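Local atomic coordinates of glycosyl hydrolase, family 38 (Enterococcus faecalis, PDB entry 5KBP), a protein that probably hydrolyses alpha-mannosidic bonds, as a bacterial member of glycoside hydrolase family 38. Residues T686-A689 with E694-T697; R698-S703 with Y738-D743; Y335-F340 with Q839-V844. All blocks are in the same frame, centred on the assembly; numbering follows the deposited sequence.

Contact 1 of 3, residues T686-A689 with E694-T697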
loop_
_atom_site.group_PDB
_atom_site.type_symbol
_atom_site.label_atom_id
_atom_site.label_comp_id
_atom_site.label_asym_id
_atom_site.label_seq_id
_atom_site.Cartn_x
_atom_site.Cartn_y
_atom_site.Cartn_z
ATOM N N THR A 686 39.935 3.044 -18.278
ATOM C CA THR A 686 38.886 2.325 -17.572
ATOM C C THR A 686 38.527 3.054 -16.286
ATOM O O THR A 686 39.264 3.918 -15.805
ATOM C CB THR A 686 39.308 0.885 -17.239
ATOM O OG1 THR A 686 40.551 0.903 -16.529
ATOM C CG2 THR A 686 39.457 0.054 -18.508
ATOM N N HIS A 687 37.370 2.688 -15.736
ATOM C CA HIS A 687 36.941 3.125 -14.417
ATOM C C HIS A 687 36.347 1.926 -13.691
ATOM O O HIS A 687 36.115 0.868 -14.281
ATOM C CB HIS A 687 35.931 4.279 -14.499
ATOM C CG HIS A 687 34.606 3.884 -15.074
ATOM N ND1 HIS A 687 34.337 3.931 -16.424
ATOM C CD2 HIS A 687 33.472 3.441 -14.480
ATOM C CE1 HIS A 687 33.096 3.531 -16.639
ATOM N NE2 HIS A 687 32.549 3.228 -15.475
ATOM N N GLU A 688 36.101 2.093 -12.394
ATOM C CA GLU A 688 35.566 1.024 -11.567
ATOM C C GLU A 688 34.270 1.468 -10.904
ATOM O O GLU A 688 34.063 2.656 -10.638
ATOM C CB GLU A 688 36.577 0.585 -10.502
ATOM C CG GLU A 688 37.829 -0.061 -11.075
ATOM C CD GLU A 688 38.766 -0.565 -9.998
ATOM O OE1 GLU A 688 38.448 -0.391 -8.804
ATOM O OE2 GLU A 688 39.821 -1.137 -10.346
ATOM N N ALA A 689 33.398 0.497 -10.643
ATOM C CA ALA A 689 32.108 0.769 -10.030
ATOM C C ALA A 689 31.692 -0.424 -9.184
ATOM O O ALA A 689 32.021 -1.572 -9.498
ATOM C CB ALA A 689 31.033 1.071 -11.081
ATOM N N GLU A 694 31.224 -7.528 -6.455
ATOM C CA GLU A 694 32.233 -7.314 -7.481
ATOM C C GLU A 694 32.506 -5.826 -7.635
ATOM O O GLU A 694 31.574 -5.017 -7.644
ATOM C CB GLU A 694 31.771 -7.912 -8.819
ATOM C CG GLU A 694 32.548 -7.454 -10.035
ATOM C CD GLU A 694 31.953 -7.986 -11.324
ATOM O OE1 GLU A 694 32.720 -8.467 -12.183
ATOM O OE2 GLU A 694 30.714 -7.931 -11.471
ATOM N N VAL A 695 33.782 -5.478 -7.750
ATOM C CA VAL A 695 34.207 -4.163 -8.216
ATOM C C VAL A 695 34.564 -4.339 -9.687
ATOM O O VAL A 695 35.668 -4.776 -10.026
ATOM C CB VAL A 695 35.381 -3.614 -7.402
ATOM C CG1 VAL A 695 35.858 -2.294 -7.986
ATOM C CG2 VAL A 695 34.977 -3.438 -5.947
ATOM N N VAL A 696 33.623 -4.009 -10.564
ATOM C CA VAL A 696 33.748 -4.305 -11.986
ATOM C C VAL A 696 34.542 -3.202 -12.673
ATOM O O VAL A 696 34.409 -2.014 -12.346
ATOM C CB VAL A 696 32.358 -4.488 -12.628
ATOM C CG1 VAL A 696 31.554 -3.194 -12.577
ATOM C CG2 VAL A 696 32.487 -4.993 -14.054
ATOM N N THR A 697 35.388 -3.600 -13.620
ATOM C CA THR A 697 36.159 -2.665 -14.429
ATOM C C THR A 697 35.398 -2.390 -15.719
ATOM O O THR A 697 35.071 -3.322 -16.464
ATOM C CB THR A 697 37.549 -3.224 -14.728
ATOM O OG1 THR A 697 38.287 -3.359 -13.506
ATOM C CG2 THR A 697 38.304 -2.302 -15.671
#
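T697, A689 and E688 bury more surface than any other residue where T686-A689 meets E694-T697, and between them they show the two pair types of an antiparallel hairpin. A689 and V696 form the hydrogen-bonded pair: A689 N donates to V696 O (3.2 Å), and V696 N returns a bond to A689 O (3.1 Å). Alanine suits its place, a small methyl that shares one face of the sheet with the V696 branches. E688 and T697 make up the neighbouring non-hydrogen-bonded pair, 4.7 Å apart between CA atoms, where the strands approach through CA-H...O contacts; in one of them E688 CA lies 3.3 Å from V696 O, which also takes the A689 N-H. Both side chains rise on the other face. The methyl CG2 of T697, anti to its backbone N, meets T686 CB at 3.7 Å, while its OG1 comes alongside the aliphatic CG of E688. Beta-branched threonine fits such an extended, exposed position. The glutamate stretches past V695, bringing OE1 within 3.3 Å of CG1; the same oxygen is hydrogen-bonded to Y793, and OE2 forms a salt bridge with R789. A bound sulfate, probably from the crystallisation liquor, lies about 5 Å from this side chain. Strand 695-699 is the outermost strand, within the chain, of a nine-stranded antiparallel sheet; strand 718-722 flanks 686-690 on its other side, helix 789-799 supplies the partners of E688, and strand 737-740 packs against H687 and A689.

Contact 2 of 3, residues R698-S703 with Y738-D743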
loop_
_atom_site.group_PDB
_atom_site.type_symbol
_atom_site.label_atom_id
_atom_site.label_comp_id
_atom_site.label_asym_id
_atom_site.label_seq_id
_atom_site.Cartn_x
_atom_site.Cartn_y
_atom_site.Cartn_z
ATOM N N ARG A 698 35.111 -1.116 -15.981
ATOM C CA ARG A 698 34.333 -0.732 -17.144
ATOM C C ARG A 698 35.138 0.200 -18.043
ATOM O O ARG A 698 35.920 1.017 -17.545
ATOM C CB ARG A 698 33.025 -0.042 -16.725
ATOM C CG ARG A 698 32.100 -0.922 -15.894
ATOM C CD ARG A 698 30.683 -0.375 -15.880
ATOM N NE ARG A 698 29.719 -1.365 -15.409
ATOM C CZ ARG A 698 29.023 -1.259 -14.282
ATOM N NH1 ARG A 698 28.169 -2.211 -13.936
ATOM N NH2 ARG A 698 29.172 -0.194 -13.507
ATOM N N PRO A 699 34.973 0.102 -19.360
ATOM C CA PRO A 699 35.772 0.931 -20.268
ATOM C C PRO A 699 35.182 2.322 -20.449
ATOM O O PRO A 699 33.963 2.509 -20.464
ATOM C CB PRO A 699 35.731 0.144 -21.582
ATOM C CG PRO A 699 34.403 -0.539 -21.544
ATOM C CD PRO A 699 34.120 -0.853 -20.091
ATOM N N ASN A 700 36.072 3.304 -20.584
ATOM C CA ASN A 700 35.660 4.658 -20.929
ATOM C C ASN A 700 35.559 4.864 -22.433
ATOM O O ASN A 700 34.716 5.646 -22.890
ATOM C CB ASN A 700 36.635 5.679 -20.335
ATOM C CG ASN A 700 36.671 5.635 -18.821
ATOM O OD1 ASN A 700 35.681 5.296 -18.174
ATOM N ND2 ASN A 700 37.818 5.980 -18.247
ATOM N N GLN A 701 36.400 4.179 -23.206
ATOM C CA GLN A 701 36.301 4.221 -24.659
ATOM C C GLN A 701 35.075 3.434 -25.107
ATOM O O GLN A 701 34.936 2.249 -24.790
ATOM C CB GLN A 701 37.569 3.657 -25.294
ATOM N N VAL A 702 34.194 4.096 -25.840
ATOM C CA VAL A 702 32.918 3.514 -26.236
ATOM C C VAL A 702 33.104 2.663 -27.487
ATOM O O VAL A 702 33.914 2.980 -28.366
ATOM C CB VAL A 702 31.883 4.643 -26.435
ATOM C CG1 VAL A 702 31.013 4.398 -27.645
ATOM C CG2 VAL A 702 31.034 4.806 -25.182
ATOM N N SER A 703 32.359 1.559 -27.560
ATOM C CA SER A 703 32.502 0.608 -28.655
ATOM C C SER A 703 32.116 1.245 -29.992
ATOM O O SER A 703 31.546 2.336 -30.060
ATOM C CB SER A 703 31.649 -0.636 -28.401
ATOM O OG SER A 703 30.267 -0.335 -28.485
ATOM N N TYR A 738 25.121 6.637 -13.053
ATOM C CA TYR A 738 26.290 7.494 -13.170
ATOM C C TYR A 738 26.790 7.455 -14.606
ATOM O O TYR A 738 26.372 6.621 -15.415
ATOM C CB TYR A 738 27.407 7.068 -12.208
ATOM C CG TYR A 738 28.181 5.854 -12.671
ATOM C CD1 TYR A 738 27.709 4.574 -12.424
ATOM C CD2 TYR A 738 29.384 5.988 -13.356
ATOM C CE1 TYR A 738 28.410 3.460 -12.843
ATOM C CE2 TYR A 738 30.089 4.880 -13.783
ATOM C CZ TYR A 738 29.598 3.618 -13.522
ATOM O OH TYR A 738 30.297 2.512 -13.943
ATOM N N GLU A 739 27.704 8.370 -14.915
ATOM C CA GLU A 739 28.371 8.393 -16.209
ATOM C C GLU A 739 29.740 9.032 -16.041
ATOM O O GLU A 739 29.862 10.078 -15.397
ATOM C CB GLU A 739 27.549 9.160 -17.252
ATOM C CG GLU A 739 28.239 9.288 -18.601
ATOM C CD GLU A 739 27.367 9.954 -19.646
ATOM O OE1 GLU A 739 27.584 9.702 -20.850
ATOM O OE2 GLU A 739 26.463 10.727 -19.266
ATOM N N VAL A 740 30.759 8.399 -16.608
ATOM C CA VAL A 740 32.118 8.926 -16.601
ATOM C C VAL A 740 32.322 9.661 -17.919
ATOM O O VAL A 740 32.387 9.041 -18.985
ATOM C CB VAL A 740 33.157 7.814 -16.409
ATOM C CG1 VAL A 740 34.552 8.407 -16.309
ATOM C CG2 VAL A 740 32.828 6.996 -15.171
ATOM N N LEU A 741 32.421 10.985 -17.848
ATOM C CA LEU A 741 32.513 11.796 -19.052
ATOM C C LEU A 741 33.902 11.674 -19.678
ATOM O O LEU A 741 34.832 11.097 -19.104
ATOM C CB LEU A 741 32.178 13.254 -18.740
ATOM C CG LEU A 741 30.718 13.689 -18.924
ATOM C CD1 LEU A 741 29.743 12.705 -18.288
ATOM C CD2 LEU A 741 30.505 15.083 -18.357
ATOM N N ALA A 742 34.035 12.237 -20.883
ATOM C CA ALA A 742 35.248 12.048 -21.673
ATOM C C ALA A 742 36.473 12.668 -21.012
ATOM O O ALA A 742 37.589 12.167 -21.190
ATOM C CB ALA A 742 35.056 12.623 -23.076
ATOM N N ASP A 743 36.296 13.754 -20.259
ATOM C CA ASP A 743 37.401 14.393 -19.560
ATOM C C ASP A 743 37.609 13.835 -18.154
ATOM O O ASP A 743 38.243 14.494 -17.322
ATOM C CB ASP A 743 37.188 15.911 -19.511
ATOM C CG ASP A 743 35.840 16.298 -18.933
ATOM O OD1 ASP A 743 35.518 15.855 -17.812
ATOM O OD2 ASP A 743 35.099 17.047 -19.603
#
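R698 reaches the phenol of Y738 with a nearly outstretched side chain. From CG to NE the chain is extended, and a turn about the last bond then swings the guanidinium so that NH2 faces the tyrosine hydroxyl. R698 NH2 donates to Y738 OH at 3.0 Å, with the oxygen at the edge of the guanidinium and only slightly off its plane. The arginine in turn approaches the ring at its edge, so the two flat groups meet rim to rim and tilted, their planes 37° apart, without stacking. R698 CD also lies 3.5 Å from Y738 OH, a methylene beside the donor. Arginine's length and several N-H groups let it serve two partners at once: NH2 binds the phenol while NH1 forms a salt bridge with E284. The strands concerned belong to different sheets of the family 38 C-terminal domain, 695-699 to the nine-stranded sheet and 737-740 to the ten-stranded one, consistent with the beta-supersandwich of galactose-mutarotase-like domains. Y738 has CG between its backbone N and carbonyl carbon (chi1 77°); set there, the ring runs across to the arginine with OH leading, and that OH is also hydrogen-bonded to H687 NE2. Further along, N700 and V740 make a looser contact, N700 OD1 touching V740 CG1 at 3.8 Å. That amide is held at both ends, OD1 by H687 ND1 and ND2 by the backbone oxygen of T684, which fixes its rotation; if the imidazole is neutral, ND1 donating to the amide oxygen would leave NE2 to accept from the tyrosine.

Contact 3 of 3, residues Y335-F340 with Q839-V844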
loop_
_atom_site.group_PDB
_atom_site.type_symbol
_atom_site.label_atom_id
_atom_site.label_comp_id
_atom_site.label_asym_id
_atom_site.label_seq_id
_atom_site.Cartn_x
_atom_site.Cartn_y
_atom_site.Cartn_z
ATOM N N TYR A 335 15.745 -16.705 17.458
ATOM C CA TYR A 335 16.031 -15.914 16.268
ATOM C C TYR A 335 14.755 -15.820 15.446
ATOM O O TYR A 335 14.171 -16.853 15.083
ATOM C CB TYR A 335 17.168 -16.531 15.453
ATOM C CG TYR A 335 17.679 -15.657 14.327
ATOM C CD1 TYR A 335 17.089 -15.691 13.070
ATOM C CD2 TYR A 335 18.761 -14.807 14.518
ATOM C CE1 TYR A 335 17.558 -14.902 12.037
ATOM C CE2 TYR A 335 19.236 -14.012 13.490
ATOM C CZ TYR A 335 18.630 -14.065 12.252
ATOM O OH TYR A 335 19.094 -13.279 11.223
ATOM N N PRO A 336 14.277 -14.599 15.140
ATOM C CA PRO A 336 12.973 -14.439 14.466
ATOM C C PRO A 336 13.047 -14.759 12.978
ATOM O O PRO A 336 13.031 -13.879 12.114
ATOM C CB PRO A 336 12.645 -12.967 14.735
ATOM C CG PRO A 336 13.980 -12.306 14.799
ATOM C CD PRO A 336 14.922 -13.309 15.417
ATOM N N HIS A 337 13.125 -16.056 12.666
ATOM C CA HIS A 337 13.247 -16.486 11.274
ATOM C C HIS A 337 11.978 -16.185 10.485
ATOM O O HIS A 337 12.043 -15.667 9.364
ATOM C CB HIS A 337 13.582 -17.978 11.215
ATOM C CG HIS A 337 15.005 -18.287 11.553
ATOM N ND1 HIS A 337 15.372 -18.957 12.700
ATOM C CD2 HIS A 337 16.156 -18.007 10.896
ATOM C CE1 HIS A 337 16.687 -19.078 12.733
ATOM N NE2 HIS A 337 17.186 -18.514 11.648
ATOM N N ASP A 338 10.814 -16.517 11.050
ATOM C CA ASP A 338 9.555 -16.285 10.345
ATOM C C ASP A 338 9.353 -14.806 10.041
ATOM O O ASP A 338 8.852 -14.448 8.969
ATOM C CB ASP A 338 8.382 -16.830 11.161
ATOM C CG ASP A 338 8.362 -18.347 11.218
ATOM O OD1 ASP A 338 9.056 -18.980 10.394
ATOM O OD2 ASP A 338 7.647 -18.909 12.076
ATOM N N GLN A 339 9.744 -13.932 10.971
ATOM C CA GLN A 339 9.583 -12.499 10.741
ATOM C C GLN A 339 10.539 -12.001 9.665
ATOM O O GLN A 339 10.163 -11.167 8.832
ATOM C CB GLN A 339 9.792 -11.729 12.045
ATOM C CG GLN A 339 8.703 -11.935 13.093
ATOM C CD GLN A 339 8.905 -13.190 13.924
ATOM O OE1 GLN A 339 9.701 -14.063 13.576
ATOM N NE2 GLN A 339 8.184 -13.282 15.035
ATOM N N PHE A 340 11.780 -12.494 9.669
ATOM C CA PHE A 340 12.728 -12.101 8.630
ATOM C C PHE A 340 12.295 -12.617 7.265
ATOM O O PHE A 340 12.466 -11.927 6.252
ATOM C CB PHE A 340 14.133 -12.599 8.971
ATOM C CG PHE A 340 14.902 -11.674 9.871
ATOM C CD1 PHE A 340 15.175 -10.377 9.474
ATOM C CD2 PHE A 340 15.364 -12.104 11.104
ATOM C CE1 PHE A 340 15.883 -9.519 10.294
ATOM C CE2 PHE A 340 16.074 -11.252 11.930
ATOM C CZ PHE A 340 16.335 -9.957 11.524
ATOM N N GLN A 839 16.717 -23.314 10.545
ATOM C CA GLN A 839 16.425 -24.335 11.543
ATOM C C GLN A 839 17.602 -24.637 12.460
ATOM O O GLN A 839 17.406 -24.821 13.665
ATOM C CB GLN A 839 15.967 -25.627 10.857
ATOM C CG GLN A 839 14.681 -25.473 10.057
ATOM C CD GLN A 839 14.113 -26.801 9.595
ATOM O OE1 GLN A 839 13.395 -27.474 10.335
ATOM N NE2 GLN A 839 14.430 -27.184 8.364
ATOM N N THR A 840 18.821 -24.686 11.923
ATOM C CA THR A 840 19.983 -25.035 12.730
ATOM C C THR A 840 20.457 -23.890 13.617
ATOM O O THR A 840 21.196 -24.137 14.576
ATOM C CB THR A 840 21.133 -25.488 11.829
ATOM O OG1 THR A 840 21.534 -24.405 10.984
ATOM C CG2 THR A 840 20.700 -26.662 10.963
ATOM N N ASN A 841 20.058 -22.652 13.312
ATOM C CA ASN A 841 20.467 -21.457 14.053
ATOM C C ASN A 841 21.976 -21.230 14.016
ATOM O O ASN A 841 22.513 -20.492 14.848
ATOM C CB ASN A 841 19.976 -21.500 15.506
ATOM C CG ASN A 841 18.483 -21.270 15.625
ATOM O OD1 ASN A 841 17.732 -22.167 16.009
ATOM N ND2 ASN A 841 18.044 -20.060 15.302
ATOM N N HIS A 842 22.676 -21.851 13.068
ATOM C CA HIS A 842 24.103 -21.602 12.909
ATOM C C HIS A 842 24.337 -20.157 12.492
ATOM O O HIS A 842 23.584 -19.596 11.694
ATOM C CB HIS A 842 24.699 -22.541 11.859
ATOM C CG HIS A 842 24.603 -23.991 12.211
ATOM N ND1 HIS A 842 24.571 -24.445 13.511
ATOM C CD2 HIS A 842 24.536 -25.094 11.426
ATOM C CE1 HIS A 842 24.486 -25.764 13.514
ATOM N NE2 HIS A 842 24.464 -26.182 12.261
ATOM N N LEU A 843 25.391 -19.551 13.034
ATOM C CA LEU A 843 25.743 -18.192 12.642
ATOM C C LEU A 843 26.298 -18.198 11.223
ATOM O O LEU A 843 27.265 -18.910 10.931
ATOM C CB LEU A 843 26.759 -17.595 13.613
ATOM C CG LEU A 843 27.155 -16.149 13.301
ATOM C CD1 LEU A 843 25.943 -15.230 13.378
ATOM C CD2 LEU A 843 28.254 -15.668 14.230
ATOM N N VAL A 844 25.687 -17.411 10.343
ATOM C CA VAL A 844 26.080 -17.329 8.940
ATOM C C VAL A 844 26.711 -15.967 8.693
ATOM O O VAL A 844 26.111 -14.930 9.002
ATOM C CB VAL A 844 24.882 -17.561 8.003
ATOM C CG1 VAL A 844 25.295 -17.354 6.556
ATOM C CG2 VAL A 844 24.314 -18.958 8.203
HETATM O O HOH W 1 15.627 -19.390 16.618
#
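N841 extends its amide toward H337 and Y335, and the direct contact is a close van der Waals approach, without a hydrogen bond between the side chains. N841 ND2 lies 3.1 Å from H337 CE1, near the plane of the imidazole and at its edge, the ring and amide planes being 43° apart; it also touches Y335 CB at 3.6 Å. H337 is itself backed by the tyrosine, whose CD1 sits over the centre of one face of the imidazole, while NE2 makes a weak hydrogen bond to the carbonyl oxygen of R836. A water bridge adds a polar link: N841 ND2 donates to the water at 2.8 Å, and the water accepts a weaker bond from Y335 N. The contact joins the middle domain, which in this family is a helical bundle, to the C-terminal beta-sandwich domain. On the helical side the chain turns from helix 304-332 into helix 337-348, with P336 at the N-cap and at the centre of an inverse gamma turn; proline's fixed phi fits that bend. Across from it lies the connection between strands 829-836 and 843-849. Here N841 adopts a left-handed backbone conformation (phi 61°), which asparagine tolerates well. F340 N donates to P336 O at 3.1 Å in the first helical turn; on the other side the R836 side chain, through NH1, donates to N841 O. Nearby, D338 forms a salt bridge with R68 of the second subunit.

Contacts 1 and 2 are neighbours, their centres 12 Å apart, and follow one another along the chain: strand 695-699 first closes the hairpin with 686-690 and then runs on to face strand 737-740 of the other sheet. H687 ties them together, with its backbone O 2.8 Å from R698 N, and A689 CB packs against Y738 OH at 3.3 Å. Contact 3 is remote, its centre 34 Å from contact 1 and 44 Å from contact 2, on the opposite side of the chain's centre from the latter. Contacts 1 and 2 are nested in the long loop that contact 3 closes. The first pair thus lies within one C-terminal domain and joins its two sheets, whereas the third joins the middle domain to the last beta-sandwich.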